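Local coordinates for uncharacterized protein (Sulfolobus turreted icosahedral virus 1, PDB 6BO3) that forms part of the turret on the viral capsid, probably as a penton protein built from two beta-sandwich domains, at residues T169-I174 and L190-N195; S165-S170 and S213-I218; V59-K64 and T77-S82. The protein carries 1 engineered substitution. All coordinates share one frame; numbering follows the deposited sequence.

Overall arrangement
The chain forms two beta sandwiches, and the three contacts sample both. Contacts 1 and 2 belong to the second one, within the range of the A223 penton protein second domain, and their centres lie 7 Å apart. They share Thr169 and Ser170 in the connection from strand 160-167 to strand 173-181. Ile174 of contact 1 packs on Ile166 and Asn168 of contact 2, and Gly193 N lies 2.8 Å from Ile166 O, a probable hydrogen bond. Contact 3 joins what is, within this chain, an edge strand to its neighbour in the first sandwich. Its centre is 49 Å from each of the others, on the opposite side of the chain's centre, with no touch between them.

Contact 1 of 3, residues T169-I174 and L190-N195; sequences TSTGNI and LQTGEN
Asn173 and Gln191 are paired as antiparallel, non-hydrogen-bonded neighbours where the hairpin of strands 173-181 and 184-191 opens, at one end of the second beta sandwich. Their CB atoms diverge, but the side chains run alongside each other and their ends come together. The Gln191 chain bends at chi2 (-63°), turning its amide back toward Asn173, and NE2 donates to Asn173 OD1 at 2.8 Å. The bond is almost straight (177°) and lies in the plane of the Gln191 amide, but reaches OD1 from a direction tilted off the carbonyl plane. Backbone bonds from Ile174 N to Leu190 O and from Thr192 N to Gly172 O flank the pair.

Next along the strand, Ile174 points at the opposite segment, its CG2 3.4 Å from Gln191 C. Thr192 crosses it at about a right angle. With CG2 anti to its carbonyl carbon (chi1 63°), Thr192 brings this methyl to Ile174 CB at 3.6 Å and to Ser170 O at 3.1 Å. Asn195 bonds both ends of the Gln191 backbone: OD1 accepts from Gln191 N, and ND2 donates to Gln191 O and is also bonded to Ile164 O. Water 1 donates to Thr192 O at 2.7 Å and weakly accepts from Gly172 N at 3.5 Å.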
loop_
_atom_site.group_PDB
_atom_site.type_symbol
_atom_site.label_atom_id
_atom_site.label_comp_id
_atom_site.label_asym_id
_atom_site.label_seq_id
_atom_site.Cartn_x
_atom_site.Cartn_y
_atom_site.Cartn_z
ATOM N N THR A 169 -20.903 8.451 20.811
ATOM C CA THR A 169 -20.445 8.676 22.182
ATOM C C THR A 169 -20.325 7.359 22.931
ATOM O O THR A 169 -19.348 7.129 23.642
ATOM C CB THR A 169 -21.414 9.591 22.954
ATOM O OG1 THR A 169 -22.718 8.993 22.996
ATOM C CG2 THR A 169 -21.518 10.947 22.284
ATOM N N SER A 170 -21.324 6.496 22.762
ATOM C CA SER A 170 -21.322 5.187 23.403
ATOM C C SER A 170 -20.441 4.199 22.626
ATOM O O SER A 170 -20.092 4.438 21.467
ATOM C CB SER A 170 -22.760 4.667 23.551
ATOM O OG SER A 170 -23.486 4.811 22.339
ATOM N N THR A 171 -20.061 3.109 23.288
ATOM C CA THR A 171 -19.263 2.040 22.681
ATOM C C THR A 171 -20.072 0.748 22.631
ATOM O O THR A 171 -20.962 0.541 23.451
ATOM C CB THR A 171 -17.970 1.788 23.484
ATOM O OG1 THR A 171 -17.127 2.944 23.402
ATOM C CG2 THR A 171 -17.202 0.575 22.954
ATOM N N GLY A 172 -19.747 -0.116 21.676
ATOM C CA GLY A 172 -20.379 -1.427 21.557
ATOM C C GLY A 172 -21.418 -1.387 20.456
ATOM O O GLY A 172 -21.196 -0.793 19.408
ATOM N N ASN A 173 -22.576 -1.982 20.705
ATOM C CA ASN A 173 -23.629 -2.066 19.680
ATOM C C ASN A 173 -24.207 -0.682 19.281
ATOM O O ASN A 173 -24.486 0.151 20.145
ATOM C CB ASN A 173 -24.740 -3.005 20.178
ATOM C CG ASN A 173 -24.202 -4.354 20.648
ATOM O OD1 ASN A 173 -23.637 -5.124 19.862
ATOM N ND2 ASN A 173 -24.368 -4.643 21.938
ATOM N N ILE A 174 -24.367 -0.428 17.982
ATOM C CA ILE A 174 -24.875 0.877 17.512
ATOM C C ILE A 174 -25.966 0.809 16.436
ATOM O O ILE A 174 -26.655 1.816 16.175
ATOM C CB ILE A 174 -23.700 1.781 17.039
ATOM C CG1 ILE A 174 -24.114 3.256 16.899
ATOM C CG2 ILE A 174 -23.095 1.260 15.744
ATOM C CD1 ILE A 174 -24.641 3.909 18.164
ATOM N N LEU A 190 -23.909 -3.975 13.811
ATOM C CA LEU A 190 -22.924 -2.896 13.660
ATOM C C LEU A 190 -22.435 -2.381 15.007
ATOM O O LEU A 190 -23.237 -2.127 15.905
ATOM C CB LEU A 190 -23.518 -1.692 12.919
ATOM C CG LEU A 190 -23.501 -1.595 11.391
ATOM C CD1 LEU A 190 -24.001 -0.212 11.050
ATOM C CD2 LEU A 190 -22.127 -1.804 10.789
ATOM N N GLN A 191 -21.126 -2.175 15.111
ATOM C CA GLN A 191 -20.501 -1.645 16.318
ATOM C C GLN A 191 -20.051 -0.214 16.074
ATOM O O GLN A 191 -19.793 0.165 14.927
ATOM C CB GLN A 191 -19.290 -2.501 16.690
ATOM C CG GLN A 191 -19.608 -3.975 16.912
ATOM C CD GLN A 191 -20.555 -4.216 18.080
ATOM O OE1 GLN A 191 -20.155 -4.142 19.238
ATOM N NE2 GLN A 191 -21.813 -4.525 17.779
ATOM N N THR A 192 -19.950 0.577 17.144
ATOM C CA THR A 192 -19.260 1.862 17.059
ATOM C C THR A 192 -17.807 1.573 16.657
ATOM O O THR A 192 -17.218 0.579 17.078
ATOM C CB THR A 192 -19.322 2.680 18.374
ATOM O OG1 THR A 192 -18.654 1.972 19.417
ATOM C CG2 THR A 192 -20.763 2.961 18.797
ATOM N N GLY A 193 -17.252 2.424 15.811
ATOM C CA GLY A 193 -15.904 2.231 15.284
ATOM C C GLY A 193 -15.963 1.703 13.860
ATOM O O GLY A 193 -16.950 1.909 13.142
ATOM N N GLU A 194 -14.929 0.970 13.482
ATOM C CA GLU A 194 -14.783 0.460 12.121
ATOM C C GLU A 194 -15.345 -0.950 12.014
ATOM O O GLU A 194 -14.936 -1.838 12.752
ATOM C CB GLU A 194 -13.316 0.503 11.654
ATOM C CG GLU A 194 -12.277 0.898 12.704
ATOM C CD GLU A 194 -12.360 2.366 13.096
ATOM O OE1 GLU A 194 -12.602 2.690 14.276
ATOM O OE2 GLU A 194 -12.198 3.205 12.206
ATOM N N ASN A 195 -16.295 -1.153 11.104
ATOM C CA ASN A 195 -16.818 -2.481 10.834
ATOM C C ASN A 195 -16.336 -2.894 9.465
ATOM O O ASN A 195 -16.549 -2.157 8.482
ATOM C CB ASN A 195 -18.340 -2.501 10.881
ATOM C CG ASN A 195 -18.887 -1.969 12.186
ATOM O OD1 ASN A 195 -19.181 -2.741 13.095
ATOM N ND2 ASN A 195 -19.018 -0.646 12.293
HETATM O O HOH W 1 -17.236 -0.774 19.378
#

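Contact 2 of 3, residues S165-S170 and S213-I218; sequences SITNTS and SSAILI
Ile166 and Ile216 lie side by side and point the same way from a non-hydrogen-bonded antiparallel pair, with Ile166 CD1 3.9 Å from Ile216 CG1. In Ile166, CG1 stands beside the backbone N and CG2 beside the carbonyl carbon, and the two branches part. CD1 goes to Ile216, while CG2 meets Ser214 CB at 3.6 Å. Both isoleucines also touch Leu210 on the facing sheet, so this is the inward face.

The other face carries Ser165, Thr167, Ala215 and Leu217. Here Thr167 CB stands over against Ala215 CB at 3.8 Å, and Ser165 and Leu217 approach through their CB atoms. Ser165 N donates to Leu217 O at 2.7 Å and Leu217 N returns the bond to Ser165 O. Thr167 N donates to Ala215 O at 2.8 Å, whereas the return bond from Ala215 N to Thr167 O is weak (3.3 Å, 131°), so the pairing slackens toward the loop.

Beyond it, Asn168 takes over with its side chain. With CG anti to the backbone N (chi1 -162°), the amide reaches both ways. ND2 donates to Ser214 OG at 2.9 Å over a bent path, the hydroxyl lying 26° out of the amide plane, and also bonds Ser212 OG. Ser214 OG is itself hydrogen-bonded to Ser212 O. On the other side of the amide, OD1 accepts from Ser170 OG and from Ser170 N, two bonds that hold the amide's rotation.

The bond from Ser170 N makes an Asx turn, which leads strand 160-167 out of its antiparallel pairing with strand 213-222; these are the two central strands of one four-stranded antiparallel sheet of a beta sandwich.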
loop_
_atom_site.group_PDB
_atom_site.type_symbol
_atom_site.label_atom_id
_atom_site.label_comp_id
_atom_site.label_asym_id
_atom_site.label_seq_id
_atom_site.Cartn_x
_atom_site.Cartn_y
_atom_site.Cartn_z
ATOM N N SER A 165 -17.714 2.940 9.068
ATOM C CA SER A 165 -17.205 3.610 10.288
ATOM C C SER A 165 -18.370 4.382 10.910
ATOM O O SER A 165 -18.994 5.219 10.255
ATOM C CB SER A 165 -16.009 4.532 9.964
ATOM O OG SER A 165 -15.768 5.527 10.945
ATOM N N ILE A 166 -18.691 4.055 12.158
ATOM C CA ILE A 166 -19.778 4.696 12.878
ATOM C C ILE A 166 -19.166 5.370 14.097
ATOM O O ILE A 166 -18.583 4.705 14.947
ATOM C CB ILE A 166 -20.867 3.680 13.285
ATOM C CG1 ILE A 166 -21.361 2.900 12.059
ATOM C CG2 ILE A 166 -21.985 4.372 14.054
ATOM C CD1 ILE A 166 -22.014 3.752 10.986
ATOM N N THR A 167 -19.253 6.698 14.172
ATOM C CA THR A 167 -18.737 7.408 15.345
ATOM C C THR A 167 -19.881 7.764 16.327
ATOM O O THR A 167 -20.881 8.406 15.978
ATOM C CB THR A 167 -17.912 8.663 14.962
ATOM O OG1 THR A 167 -16.817 8.291 14.101
ATOM C CG2 THR A 167 -17.380 9.364 16.217
ATOM N N ASN A 168 -19.753 7.334 17.566
ATOM C CA ASN A 168 -20.792 7.670 18.535
ATOM C C ASN A 168 -20.191 7.774 19.914
ATOM O O ASN A 168 -19.105 7.259 20.146
ATOM C CB ASN A 168 -21.913 6.631 18.474
ATOM C CG ASN A 168 -23.204 7.124 19.102
ATOM O OD1 ASN A 168 -23.401 6.965 20.292
ATOM N ND2 ASN A 168 -24.085 7.719 18.302
ATOM N N THR A 169 -20.903 8.451 20.811
ATOM C CA THR A 169 -20.445 8.676 22.182
ATOM C C THR A 169 -20.325 7.359 22.931
ATOM O O THR A 169 -19.348 7.129 23.642
ATOM C CB THR A 169 -21.414 9.591 22.954
ATOM O OG1 THR A 169 -22.718 8.993 22.996
ATOM C CG2 THR A 169 -21.518 10.947 22.284
ATOM N N SER A 170 -21.324 6.496 22.762
ATOM C CA SER A 170 -21.322 5.187 23.403
ATOM C C SER A 170 -20.441 4.199 22.626
ATOM O O SER A 170 -20.092 4.438 21.467
ATOM C CB SER A 170 -22.760 4.667 23.551
ATOM O OG SER A 170 -23.486 4.811 22.339
ATOM N N SER A 213 -28.048 9.073 16.396
ATOM C CA SER A 213 -27.367 9.796 15.343
ATOM C C SER A 213 -25.834 9.785 15.509
ATOM O O SER A 213 -25.305 10.127 16.568
ATOM C CB SER A 213 -27.897 11.222 15.252
ATOM O OG SER A 213 -27.333 11.858 14.127
ATOM N N SER A 214 -25.153 9.412 14.427
ATOM C CA SER A 214 -23.724 9.103 14.424
ATOM C C SER A 214 -23.051 9.602 13.150
ATOM O O SER A 214 -23.695 9.619 12.099
ATOM C CB SER A 214 -23.554 7.590 14.446
ATOM O OG SER A 214 -24.284 6.980 15.495
ATOM N N ALA A 215 -21.763 9.951 13.221
ATOM C CA ALA A 215 -20.970 10.173 11.991
ATOM C C ALA A 215 -20.761 8.837 11.270
ATOM O O ALA A 215 -20.199 7.885 11.841
ATOM C CB ALA A 215 -19.621 10.827 12.286
ATOM N N ILE A 216 -21.195 8.808 10.007
ATOM C CA ILE A 216 -21.177 7.631 9.142
ATOM C C ILE A 216 -20.239 7.850 7.965
ATOM O O ILE A 216 -20.347 8.844 7.227
ATOM C CB ILE A 216 -22.566 7.352 8.531
ATOM C CG1 ILE A 216 -23.601 7.094 9.629
ATOM C CG2 ILE A 216 -22.500 6.186 7.553
ATOM C CD1 ILE A 216 -25.004 7.461 9.209
ATOM N N LEU A 217 -19.343 6.898 7.768
ATOM C CA LEU A 217 -18.469 6.899 6.620
ATOM C C LEU A 217 -18.347 5.474 6.147
ATOM O O LEU A 217 -17.896 4.598 6.898
ATOM C CB LEU A 217 -17.096 7.473 6.951
ATOM C CG LEU A 217 -16.170 7.696 5.756
ATOM C CD1 LEU A 217 -16.712 8.732 4.779
ATOM C CD2 LEU A 217 -14.822 8.131 6.297
ATOM N N ILE A 218 -18.794 5.265 4.912
ATOM C CA ILE A 218 -18.840 3.967 4.264
ATOM C C ILE A 218 -18.019 4.030 2.976
ATOM O O ILE A 218 -18.215 4.911 2.126
ATOM C CB ILE A 218 -20.297 3.546 3.942
ATOM C CG1 ILE A 218 -21.193 3.646 5.202
ATOM C CG2 ILE A 218 -20.326 2.143 3.330
ATOM C CD1 ILE A 218 -22.639 3.230 4.990
#

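Contact 3 of 3, residues V59-K64 and T77-S82; sequences VLLLKK and TGIQLS
Val59 O accepts from two donors, Ile79 N and water 2. The bond from Ile79 N to Val59 O is 2.8 Å long and nearly straight (171°); the water donates to Val59 O at 3.1 Å. The same water donates to Thr77 O at 2.6 Å and accepts from Leu61 N, so it bridges the two backbones where direct pairing gives out. The return bond of the pair runs from Val59 N to Ile79 O, 2.7 Å, and is more bent (150°). The two bonds make this an antiparallel hydrogen-bonded pair, and both side chains rise on one face.

On that face Ile79 sets CG1 beside its backbone N (chi1 -62°), and the extended chain carries CD1 to Leu61 CD1 at 3.7 Å. The Leu61 and Ile79 side chains cross at a slant. Val59 turns CG2 the other way along the strand, toward the Leu81 methyl CD1 at 4.1 Å. Leu60 points to the reverse face, but its CD1 comes back against Thr77 O at 3.4 Å.

Within this chain, strand 78-81 is an outermost strand of its four-stranded sheet, and strand 57-62 lies between it and strand 96-101. Val59, Ile79 and Leu81 all pack on Leu87, Leu61 reaches Phe89, and Ile79 also meets Ile129 and Ile131, so these side chains lie between this sheet and strands 85-93 and 128-133 of the other.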
loop_
_atom_site.group_PDB
_atom_site.type_symbol
_atom_site.label_atom_id
_atom_site.label_comp_id
_atom_site.label_asym_id
_atom_site.label_seq_id
_atom_site.Cartn_x
_atom_site.Cartn_y
_atom_site.Cartn_z
ATOM N N VAL A 59 19.444 -5.526 -8.413
ATOM C CA VAL A 59 19.914 -4.453 -7.542
ATOM C C VAL A 59 21.275 -4.856 -6.979
ATOM O O VAL A 59 21.363 -5.823 -6.220
ATOM C CB VAL A 59 18.926 -4.159 -6.389
ATOM C CG1 VAL A 59 19.421 -3.029 -5.503
ATOM C CG2 VAL A 59 17.535 -3.815 -6.911
ATOM N N LEU A 60 22.328 -4.127 -7.354
ATOM C CA LEU A 60 23.657 -4.346 -6.773
ATOM C C LEU A 60 23.964 -3.297 -5.674
ATOM O O LEU A 60 23.921 -2.085 -5.881
ATOM C CB LEU A 60 24.713 -4.402 -7.878
ATOM C CG LEU A 60 26.088 -5.051 -7.665
ATOM C CD1 LEU A 60 26.063 -6.413 -6.980
ATOM C CD2 LEU A 60 26.779 -5.158 -9.019
ATOM N N LEU A 61 24.223 -3.790 -4.478
ATOM C CA LEU A 61 24.595 -2.950 -3.353
ATOM C C LEU A 61 26.100 -3.078 -3.166
ATOM O O LEU A 61 26.600 -4.162 -2.869
ATOM C CB LEU A 61 23.863 -3.386 -2.093
ATOM C CG LEU A 61 22.334 -3.426 -2.163
ATOM C CD1 LEU A 61 21.802 -3.931 -0.841
ATOM C CD2 LEU A 61 21.695 -2.099 -2.527
ATOM N N LEU A 62 26.813 -1.971 -3.342
ATOM C CA LEU A 62 28.275 -1.977 -3.396
ATOM C C LEU A 62 28.826 -1.206 -2.225
ATOM O O LEU A 62 28.478 -0.042 -2.039
ATOM C CB LEU A 62 28.785 -1.287 -4.663
ATOM C CG LEU A 62 28.614 -1.909 -6.042
ATOM C CD1 LEU A 62 27.151 -2.011 -6.407
ATOM C CD2 LEU A 62 29.349 -1.054 -7.065
ATOM N N LYS A 63 29.690 -1.843 -1.444
ATOM C CA LYS A 63 30.344 -1.151 -0.321
ATOM C C LYS A 63 31.327 -0.062 -0.757
ATOM O O LYS A 63 31.544 0.882 -0.008
ATOM C CB LYS A 63 31.001 -2.141 0.653
ATOM C CG LYS A 63 30.100 -2.417 1.845
ATOM C CD LYS A 63 30.568 -3.578 2.698
ATOM C CE LYS A 63 29.556 -3.866 3.799
ATOM N NZ LYS A 63 29.523 -5.296 4.203
ATOM N N LYS A 64 31.895 -0.182 -1.958
ATOM C CA LYS A 64 32.781 0.852 -2.523
ATOM C C LYS A 64 32.306 1.215 -3.939
ATOM O O LYS A 64 31.710 0.386 -4.625
ATOM C CB LYS A 64 34.236 0.355 -2.547
ATOM C CG LYS A 64 34.637 -0.478 -1.327
ATOM C CD LYS A 64 35.989 -1.161 -1.495
ATOM C CE LYS A 64 36.106 -2.422 -0.644
ATOM N NZ LYS A 64 36.441 -2.151 0.788
ATOM N N THR A 77 27.297 -9.847 -5.448
ATOM C CA THR A 77 25.960 -10.471 -5.481
ATOM C C THR A 77 24.794 -9.470 -5.646
ATOM O O THR A 77 24.581 -8.579 -4.823
ATOM C CB THR A 77 25.747 -11.354 -4.238
ATOM O OG1 THR A 77 26.858 -12.251 -4.123
ATOM C CG2 THR A 77 24.436 -12.147 -4.343
ATOM N N GLY A 78 24.055 -9.638 -6.742
ATOM C CA GLY A 78 22.895 -8.817 -7.052
ATOM C C GLY A 78 21.651 -9.394 -6.397
ATOM O O GLY A 78 21.554 -10.606 -6.174
ATOM N N ILE A 79 20.717 -8.501 -6.098
ATOM C CA ILE A 79 19.408 -8.841 -5.581
ATOM C C ILE A 79 18.384 -8.674 -6.708
ATOM O O ILE A 79 18.180 -7.561 -7.195
ATOM C CB ILE A 79 19.040 -7.911 -4.422
ATOM C CG1 ILE A 79 20.021 -8.080 -3.267
ATOM C CG2 ILE A 79 17.639 -8.207 -3.917
ATOM C CD1 ILE A 79 20.057 -6.878 -2.346
ATOM N N GLN A 80 17.729 -9.761 -7.097
ATOM C CA GLN A 80 16.721 -9.697 -8.136
ATOM C C GLN A 80 15.377 -9.399 -7.479
ATOM O O GLN A 80 14.901 -10.152 -6.624
ATOM C CB GLN A 80 16.654 -10.983 -8.958
ATOM C CG GLN A 80 15.644 -10.889 -10.107
ATOM C CD GLN A 80 15.600 -12.128 -10.972
ATOM O OE1 GLN A 80 14.775 -13.008 -10.761
ATOM N NE2 GLN A 80 16.484 -12.196 -11.961
ATOM N N LEU A 81 14.770 -8.292 -7.876
ATOM C CA LEU A 81 13.447 -7.952 -7.379
ATOM C C LEU A 81 12.420 -8.217 -8.445
ATOM O O LEU A 81 12.573 -7.763 -9.570
ATOM C CB LEU A 81 13.382 -6.497 -6.981
ATOM C CG LEU A 81 14.103 -6.109 -5.698
ATOM C CD1 LEU A 81 13.772 -4.663 -5.401
ATOM C CD2 LEU A 81 13.772 -7.010 -4.508
ATOM N N SER A 82 11.376 -8.962 -8.096
ATOM C CA SER A 82 10.335 -9.266 -9.063
ATOM C C SER A 82 9.370 -8.084 -9.123
ATOM O O SER A 82 9.470 -7.161 -8.323
ATOM C CB SER A 82 9.610 -10.548 -8.668
ATOM O OG SER A 82 8.927 -10.353 -7.447
HETATM O O HOH W 2 23.422 -6.386 -3.964
#